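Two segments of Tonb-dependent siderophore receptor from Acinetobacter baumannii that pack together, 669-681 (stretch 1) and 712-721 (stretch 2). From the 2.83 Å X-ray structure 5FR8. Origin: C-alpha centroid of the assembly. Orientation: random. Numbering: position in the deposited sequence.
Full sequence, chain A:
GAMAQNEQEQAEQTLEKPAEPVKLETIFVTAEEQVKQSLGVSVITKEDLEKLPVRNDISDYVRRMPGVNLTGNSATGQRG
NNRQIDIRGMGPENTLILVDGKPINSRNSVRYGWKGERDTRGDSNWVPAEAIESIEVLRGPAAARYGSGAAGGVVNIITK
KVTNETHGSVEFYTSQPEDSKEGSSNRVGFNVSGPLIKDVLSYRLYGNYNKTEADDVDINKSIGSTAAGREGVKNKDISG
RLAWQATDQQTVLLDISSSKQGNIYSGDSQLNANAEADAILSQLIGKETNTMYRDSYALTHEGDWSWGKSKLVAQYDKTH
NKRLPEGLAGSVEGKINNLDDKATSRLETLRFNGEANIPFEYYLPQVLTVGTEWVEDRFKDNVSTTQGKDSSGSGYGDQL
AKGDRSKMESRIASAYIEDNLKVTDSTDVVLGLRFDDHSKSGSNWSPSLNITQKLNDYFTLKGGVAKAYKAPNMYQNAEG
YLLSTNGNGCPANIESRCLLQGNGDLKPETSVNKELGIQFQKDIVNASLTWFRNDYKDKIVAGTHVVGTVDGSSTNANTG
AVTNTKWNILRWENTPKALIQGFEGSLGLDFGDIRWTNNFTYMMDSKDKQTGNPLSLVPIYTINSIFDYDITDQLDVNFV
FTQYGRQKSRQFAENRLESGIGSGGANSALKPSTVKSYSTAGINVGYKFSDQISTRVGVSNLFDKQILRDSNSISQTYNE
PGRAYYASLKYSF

Stretch 1, residues 669-681: ALKPSTVKSYSTA
Stretch 2, residues 712-721: NSISQTYNEP

How do the two backbones lie against each other? Stretch 1 is extended for most of its length, with strand at 674-675 and again from Tyr-678 through Ala-681. Stretch 2 has no regular helix or strand. The chains run in the same sense: the CA atoms of Thr-674 and Ser-715 are 5.4 Å apart, those of Thr-680 and Glu-720 9.6 Å, so the stretches diverge and long side chains must span the wider end. No backbone-to-backbone hydrogen bond joins them, and the contact buries 498 Å² in all.

What joins them where they are closest? Ser-673 (phi/psi -152/168) and Ser-715 (-108/-56) both direct CA-to-CB toward the other stretch, and both adopt the p rotamer, chi1 46° and 47°. This brings Ser-673 OG to 2.6 Å from Ser-715 OG, a hydrogen bond in which either could be the donor. Serine suits the spot because its hydroxyl sits one bond from CB, short enough for close backbones. Ser-713 OG, with chi1 off-well at 149°, accepts from Ser-715 N at 2.7 Å and from Gln-716 N at 2.8 Å, tying the backbone into a compact turn.

Which apolar groups pack on either side of the serines along the chain? Leu-670 and Ile-714 both set out sideways, but their ends come nearer: Leu-670 is t,p (-158°, 69°) and Ile-714 is p,t (53°, 175°), placing Leu-670 CD1 3.6 Å from Ile-714 CD1. Ile-714 CG1 also lies 3.6 Å from Lys-671 O, whereas the end of the Lys-671 side chain leads away, and the residue is exposed. Beyond the serines, Val-675 (chi1 174°, t) lays CG2 3.6 Å from Ser-715 O and 3.7 Å from Gln-716 N, this methyl packing against the backbone between Ser-715 and Gln-716.

How is the wider end bridged? Tyr-678 (phi/psi -165/180) points toward stretch 2, and Tyr-718 (-145/164) starts sideways with its end coming nearer. Their rotamers nearly match, chi1 68° and 62° with chi2 -85° in both, and the rings meet through their hydroxyls rather than by stacking. Tyr-678 OH lies 2.5 Å from Tyr-718 OH, a very short hydrogen bond with either as possible donor. Glu-720, t,p with chi3 44°, points toward stretch 1 and puts OE1 2.9 Å from Tyr-678 OH, while its OE2 lies 4.0 Å from Thr-680 CG2. Long aromatic side chains suit this gap, carrying polar tips across it from buried residues.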

ATOM      1  N   ALA A 669     -23.673 -18.707   8.651  1.00 64.30           N
ATOM      2  CA  ALA A 669     -22.692 -19.369   7.779  1.00 63.24           C
ATOM      3  C   ALA A 669     -22.302 -18.462   6.632  1.00 60.65           C
ATOM      4  O   ALA A 669     -22.992 -17.503   6.317  1.00 65.04           O
ATOM      5  CB  ALA A 669     -23.237 -20.678   7.232  1.00 62.31           C
ATOM      6  N   LEU A 670     -21.183 -18.763   6.013  1.00 56.49           N
ATOM      7  CA  LEU A 670     -20.700 -17.939   4.937  1.00 56.94           C
ATOM      8  C   LEU A 670     -21.714 -17.844   3.787  1.00 60.56           C
ATOM      9  O   LEU A 670     -22.370 -18.812   3.449  1.00 67.81           O
ATOM     10  CB  LEU A 670     -19.382 -18.494   4.437  1.00 55.12           C
ATOM     11  CG  LEU A 670     -18.560 -17.453   3.703  1.00 56.61           C
ATOM     12  CD1 LEU A 670     -18.049 -16.394   4.669  1.00 54.14           C
ATOM     13  CD2 LEU A 670     -17.404 -18.145   2.987  1.00 62.89           C
ATOM     14  N   LYS A 671     -21.823 -16.667   3.183  1.00 63.22           N
ATOM     15  CA  LYS A 671     -22.785 -16.396   2.109  1.00 63.49           C
ATOM     16  C   LYS A 671     -22.001 -15.748   0.938  1.00 64.91           C
ATOM     17  O   LYS A 671     -21.980 -14.518   0.750  1.00 61.07           O
ATOM     18  CB  LYS A 671     -23.899 -15.491   2.678  1.00 68.47           C
ATOM     19  CG  LYS A 671     -24.807 -14.751   1.698  1.00 71.35           C
ATOM     20  CD  LYS A 671     -26.278 -15.157   1.823  1.00 74.40           C
ATOM     21  CE  LYS A 671     -27.063 -14.794   0.564  1.00 75.30           C
ATOM     22  NZ  LYS A 671     -28.531 -14.915   0.772  1.00 81.69           N
ATOM     23  N   PRO A 672     -21.311 -16.592   0.155  1.00 67.71           N
ATOM     24  CA  PRO A 672     -20.508 -16.091  -0.950  1.00 64.47           C
ATOM     25  C   PRO A 672     -21.380 -15.347  -1.942  1.00 61.33           C
ATOM     26  O   PRO A 672     -22.483 -15.783  -2.202  1.00 59.52           O
ATOM     27  CB  PRO A 672     -19.947 -17.371  -1.567  1.00 65.02           C
ATOM     28  CG  PRO A 672     -19.940 -18.348  -0.443  1.00 64.58           C
ATOM     29  CD  PRO A 672     -21.217 -18.055   0.266  1.00 66.05           C
ATOM     30  N   SER A 673     -20.886 -14.219  -2.443  1.00 59.46           N
ATOM     31  CA  SER A 673     -21.601 -13.382  -3.396  1.00 61.39           C
ATOM     32  C   SER A 673     -20.570 -12.666  -4.237  1.00 63.03           C
ATOM     33  O   SER A 673     -19.395 -12.656  -3.899  1.00 62.41           O
ATOM     34  CB  SER A 673     -22.485 -12.353  -2.695  1.00 60.09           C
ATOM     35  OG  SER A 673     -21.804 -11.710  -1.648  1.00 57.87           O
ATOM     36  N   THR A 674     -21.011 -12.053  -5.326  1.00 62.30           N
ATOM     37  CA  THR A 674     -20.090 -11.560  -6.324  1.00 60.97           C
ATOM     38  C   THR A 674     -20.618 -10.272  -6.899  1.00 58.57           C
ATOM     39  O   THR A 674     -21.689 -10.247  -7.421  1.00 59.92           O
ATOM     40  CB  THR A 674     -19.985 -12.598  -7.450  1.00 65.05           C
ATOM     41  OG1 THR A 674     -19.441 -13.809  -6.916  1.00 68.64           O
ATOM     42  CG2 THR A 674     -19.117 -12.097  -8.597  1.00 66.08           C
ATOM     43  N   VAL A 675     -19.856  -9.199  -6.840  1.00 58.72           N
ATOM     44  CA  VAL A 675     -20.324  -7.955  -7.421  1.00 58.50           C
ATOM     45  C   VAL A 675     -20.367  -8.051  -8.945  1.00 60.88           C
ATOM     46  O   VAL A 675     -19.387  -8.437  -9.559  1.00 65.27           O
ATOM     47  CB  VAL A 675     -19.400  -6.805  -7.048  1.00 55.57           C
ATOM     48  CG1 VAL A 675     -19.820  -5.542  -7.770  1.00 54.73           C
ATOM     49  CG2 VAL A 675     -19.406  -6.603  -5.538  1.00 58.22           C
ATOM     50  N   LYS A 676     -21.498  -7.690  -9.547  1.00 64.92           N
ATOM     51  CA  LYS A 676     -21.650  -7.742 -11.002  1.00 64.32           C
ATOM     52  C   LYS A 676     -20.794  -6.672 -11.651  1.00 60.60           C
ATOM     53  O   LYS A 676     -20.526  -5.646 -11.032  1.00 64.64           O
ATOM     54  CB  LYS A 676     -23.129  -7.630 -11.389  1.00 68.79           C
ATOM     55  CG  LYS A 676     -23.919  -8.833 -10.899  1.00 74.33           C
ATOM     56  CD  LYS A 676     -25.348  -8.933 -11.428  1.00 82.46           C
ATOM     57  CE  LYS A 676     -26.064 -10.123 -10.786  1.00 82.04           C
ATOM     58  NZ  LYS A 676     -27.480 -10.231 -11.207  1.00 93.01           N
ATOM     59  N   SER A 677     -20.327  -6.920 -12.874  1.00 57.68           N
ATOM     60  CA  SER A 677     -19.345  -6.036 -13.480  1.00 57.39           C
ATOM     61  C   SER A 677     -19.971  -4.707 -13.856  1.00 57.62           C
ATOM     62  O   SER A 677     -21.179  -4.609 -13.982  1.00 58.06           O
ATOM     63  CB  SER A 677     -18.719  -6.677 -14.689  1.00 57.81           C
ATOM     64  OG  SER A 677     -19.735  -7.119 -15.531  1.00 62.08           O
ATOM     65  N   TYR A 678     -19.144  -3.677 -13.996  1.00 56.86           N
ATOM     66  CA  TYR A 678     -19.635  -2.332 -14.245  1.00 58.15           C
ATOM     67  C   TYR A 678     -18.523  -1.397 -14.722  1.00 55.58           C
ATOM     68  O   TYR A 678     -17.369  -1.805 -14.883  1.00 53.46           O
ATOM     69  CB  TYR A 678     -20.315  -1.776 -12.987  1.00 59.84           C
ATOM     70  CG  TYR A 678     -19.387  -1.505 -11.826  1.00 59.94           C
ATOM     71  CD1 TYR A 678     -19.025  -2.518 -10.926  1.00 59.07           C
ATOM     72  CD2 TYR A 678     -18.892  -0.221 -11.594  1.00 63.57           C
ATOM     73  CE1 TYR A 678     -18.183  -2.253  -9.837  1.00 58.38           C
ATOM     74  CE2 TYR A 678     -18.041   0.043 -10.515  1.00 62.03           C
ATOM     75  CZ  TYR A 678     -17.699  -0.972  -9.645  1.00 59.80           C
ATOM     76  OH  TYR A 678     -16.876  -0.694  -8.588  1.00 67.42           O
ATOM     77  N   SER A 679     -18.887  -0.147 -14.978  1.00 55.38           N
ATOM     78  CA  SER A 679     -17.974   0.801 -15.594  1.00 55.68           C
ATOM     79  C   SER A 679     -18.233   2.224 -15.111  1.00 56.66           C
ATOM     80  O   SER A 679     -19.344   2.555 -14.713  1.00 58.65           O
ATOM     81  CB  SER A 679     -18.110   0.752 -17.121  1.00 57.38           C
ATOM     82  OG  SER A 679     -19.165   1.599 -17.584  1.00 58.63           O
ATOM     83  N   THR A 680     -17.198   3.053 -15.148  1.00 57.46           N
ATOM     84  CA  THR A 680     -17.332   4.474 -14.880  1.00 61.98           C
ATOM     85  C   THR A 680     -16.522   5.249 -15.913  1.00 65.95           C
ATOM     86  O   THR A 680     -15.600   4.703 -16.523  1.00 65.82           O
ATOM     87  CB  THR A 680     -16.799   4.870 -13.479  1.00 62.06           C
ATOM     88  OG1 THR A 680     -15.377   4.749 -13.461  1.00 59.71           O
ATOM     89  CG2 THR A 680     -17.415   4.008 -12.383  1.00 61.11           C
ATOM     90  N   ALA A 681     -16.867   6.520 -16.099  1.00 67.35           N
ATOM     91  CA  ALA A 681     -16.159   7.364 -17.044  1.00 67.64           C
ATOM     92  C   ALA A 681     -15.983   8.783 -16.510  1.00 70.03           C
ATOM     93  O   ALA A 681     -16.668   9.174 -15.555  1.00 73.96           O
ATOM     94  CB  ALA A 681     -16.919   7.389 -18.342  1.00 68.26           C
ATOM     95  N   ASN A 712     -24.434  -6.453   4.895  1.00 69.80           N
ATOM     96  CA  ASN A 712     -24.922  -7.837   4.762  1.00 71.86           C
ATOM     97  C   ASN A 712     -24.320  -8.656   3.597  1.00 69.96           C
ATOM     98  O   ASN A 712     -24.877  -9.666   3.207  1.00 63.35           O
ATOM     99  CB  ASN A 712     -26.433  -7.835   4.645  1.00 70.96           C
ATOM    100  CG  ASN A 712     -27.098  -7.188   5.832  1.00 77.15           C
ATOM    101  OD1 ASN A 712     -27.875  -6.236   5.686  1.00 77.71           O
ATOM    102  ND2 ASN A 712     -26.802  -7.700   7.023  1.00 76.45           N
ATOM    103  N   SER A 713     -23.192  -8.224   3.049  1.00 66.54           N
ATOM    104  CA  SER A 713     -22.545  -8.959   1.975  1.00 65.44           C
ATOM    105  C   SER A 713     -21.071  -9.053   2.258  1.00 63.01           C
ATOM    106  O   SER A 713     -20.544  -8.281   3.047  1.00 63.54           O
ATOM    107  CB  SER A 713     -22.723  -8.241   0.639  1.00 69.15           C
ATOM    108  OG  SER A 713     -21.608  -8.493  -0.210  1.00 64.62           O
ATOM    109  N   ILE A 714     -20.392  -9.989   1.603  1.00 62.18           N
ATOM    110  CA  ILE A 714     -18.923 -10.067   1.711  1.00 55.38           C
ATOM    111  C   ILE A 714     -18.274  -9.836   0.335  1.00 55.29           C
ATOM    112  O   ILE A 714     -17.062  -9.966   0.168  1.00 49.21           O
ATOM    113  CB  ILE A 714     -18.476 -11.383   2.353  1.00 52.37           C
ATOM    114  CG1 ILE A 714     -19.079 -12.565   1.624  1.00 56.00           C
ATOM    115  CG2 ILE A 714     -18.942 -11.445   3.794  1.00 51.26           C
ATOM    116  CD1 ILE A 714     -18.583 -13.888   2.149  1.00 61.01           C
ATOM    117  N   SER A 715     -19.097  -9.431  -0.639  1.00 57.49           N
ATOM    118  CA  SER A 715     -18.585  -8.927  -1.911  1.00 56.66           C
ATOM    119  C   SER A 715     -18.782  -7.419  -2.050  1.00 54.28           C
ATOM    120  O   SER A 715     -17.833  -6.691  -2.282  1.00 54.14           O
ATOM    121  CB  SER A 715     -19.219  -9.664  -3.087  1.00 58.08           C
ATOM    122  OG  SER A 715     -20.617  -9.760  -2.944  1.00 58.55           O
ATOM    123  N   GLN A 716     -20.002  -6.937  -1.918  1.00 54.18           N
ATOM    124  CA  GLN A 716     -20.219  -5.487  -1.956  1.00 55.30           C
ATOM    125  C   GLN A 716     -19.649  -4.766  -0.713  1.00 56.12           C
ATOM    126  O   GLN A 716     -20.381  -4.401   0.214  1.00 59.04           O
ATOM    127  CB  GLN A 716     -21.693  -5.188  -2.109  1.00 54.01           C
ATOM    128  CG  GLN A 716     -21.939  -3.760  -2.535  1.00 55.51           C
ATOM    129  CD  GLN A 716     -23.337  -3.567  -3.051  1.00 59.85           C
ATOM    130  OE1 GLN A 716     -23.845  -4.391  -3.826  1.00 61.50           O
ATOM    131  NE2 GLN A 716     -23.988  -2.495  -2.610  1.00 64.16           N
ATOM    132  N   THR A 717     -18.342  -4.566  -0.700  1.00 53.66           N
ATOM    133  CA  THR A 717     -17.648  -4.169   0.525  1.00 54.41           C
ATOM    134  C   THR A 717     -17.223  -2.688   0.595  1.00 53.96           C
ATOM    135  O   THR A 717     -16.602  -2.285   1.580  1.00 50.54           O
ATOM    136  CB  THR A 717     -16.348  -4.995   0.683  1.00 52.55           C
ATOM    137  OG1 THR A 717     -15.667  -5.013  -0.582  1.00 52.21           O
ATOM    138  CG2 THR A 717     -16.634  -6.435   1.114  1.00 51.68           C
ATOM    139  N   TYR A 718     -17.494  -1.899  -0.449  1.00 52.05           N
ATOM    140  CA  TYR A 718     -16.915  -0.554  -0.533  1.00 49.88           C
ATOM    141  C   TYR A 718     -17.871   0.400  -1.180  1.00 52.64           C
ATOM    142  O   TYR A 718     -18.855  -0.009  -1.816  1.00 60.08           O
ATOM    143  CB  TYR A 718     -15.603  -0.563  -1.341  1.00 51.00           C
ATOM    144  CG  TYR A 718     -15.786  -1.000  -2.776  1.00 52.30           C
ATOM    145  CD1 TYR A 718     -15.789  -2.362  -3.121  1.00 51.03           C
ATOM    146  CD2 TYR A 718     -16.009  -0.071  -3.784  1.00 53.78           C
ATOM    147  CE1 TYR A 718     -16.003  -2.767  -4.429  1.00 51.01           C
ATOM    148  CE2 TYR A 718     -16.228  -0.483  -5.098  1.00 55.43           C
ATOM    149  CZ  TYR A 718     -16.230  -1.822  -5.409  1.00 51.90           C
ATOM    150  OH  TYR A 718     -16.422  -2.198  -6.707  1.00 52.79           O
ATOM    151  N   ASN A 719     -17.598   1.682  -1.016  1.00 53.92           N
ATOM    152  CA  ASN A 719     -18.403   2.701  -1.676  1.00 58.86           C
ATOM    153  C   ASN A 719     -17.776   3.107  -3.005  1.00 60.70           C
ATOM    154  O   ASN A 719     -16.606   3.481  -3.060  1.00 62.67           O
ATOM    155  CB  ASN A 719     -18.572   3.924  -0.775  1.00 59.68           C
ATOM    156  CG  ASN A 719     -19.721   3.767   0.206  1.00 62.90           C
ATOM    157  OD1 ASN A 719     -19.561   3.162   1.270  1.00 57.02           O
ATOM    158  ND2 ASN A 719     -20.898   4.309  -0.151  1.00 66.51           N
ATOM    159  N   GLU A 720     -18.541   3.001  -4.081  1.00 63.66           N
ATOM    160  CA  GLU A 720     -18.101   3.558  -5.343  1.00 65.89           C
ATOM    161  C   GLU A 720     -18.779   4.900  -5.434  1.00 66.82           C
ATOM    162  O   GLU A 720     -20.005   4.969  -5.512  1.00 62.25           O
ATOM    163  CB  GLU A 720     -18.526   2.677  -6.503  1.00 74.31           C
ATOM    164  CG  GLU A 720     -18.103   3.198  -7.874  1.00 78.05           C
ATOM    165  CD  GLU A 720     -16.606   3.063  -8.110  1.00 75.13           C
ATOM    166  OE1 GLU A 720     -16.043   1.993  -7.779  1.00 66.48           O
ATOM    167  OE2 GLU A 720     -16.003   4.029  -8.632  1.00 74.79           O
ATOM    168  N   PRO A 721     -17.991   5.983  -5.374  1.00 66.97           N
ATOM    169  CA  PRO A 721     -18.664   7.284  -5.263  1.00 66.59           C
ATOM    170  C   PRO A 721     -19.413   7.620  -6.519  1.00 64.12           C
ATOM    171  O   PRO A 721     -18.957   7.296  -7.609  1.00 64.88           O
ATOM    172  CB  PRO A 721     -17.527   8.281  -5.031  1.00 63.60           C
ATOM    173  CG  PRO A 721     -16.275   7.566  -5.460  1.00 63.89           C
ATOM    174  CD  PRO A 721     -16.524   6.091  -5.308  1.00 63.09           C
TER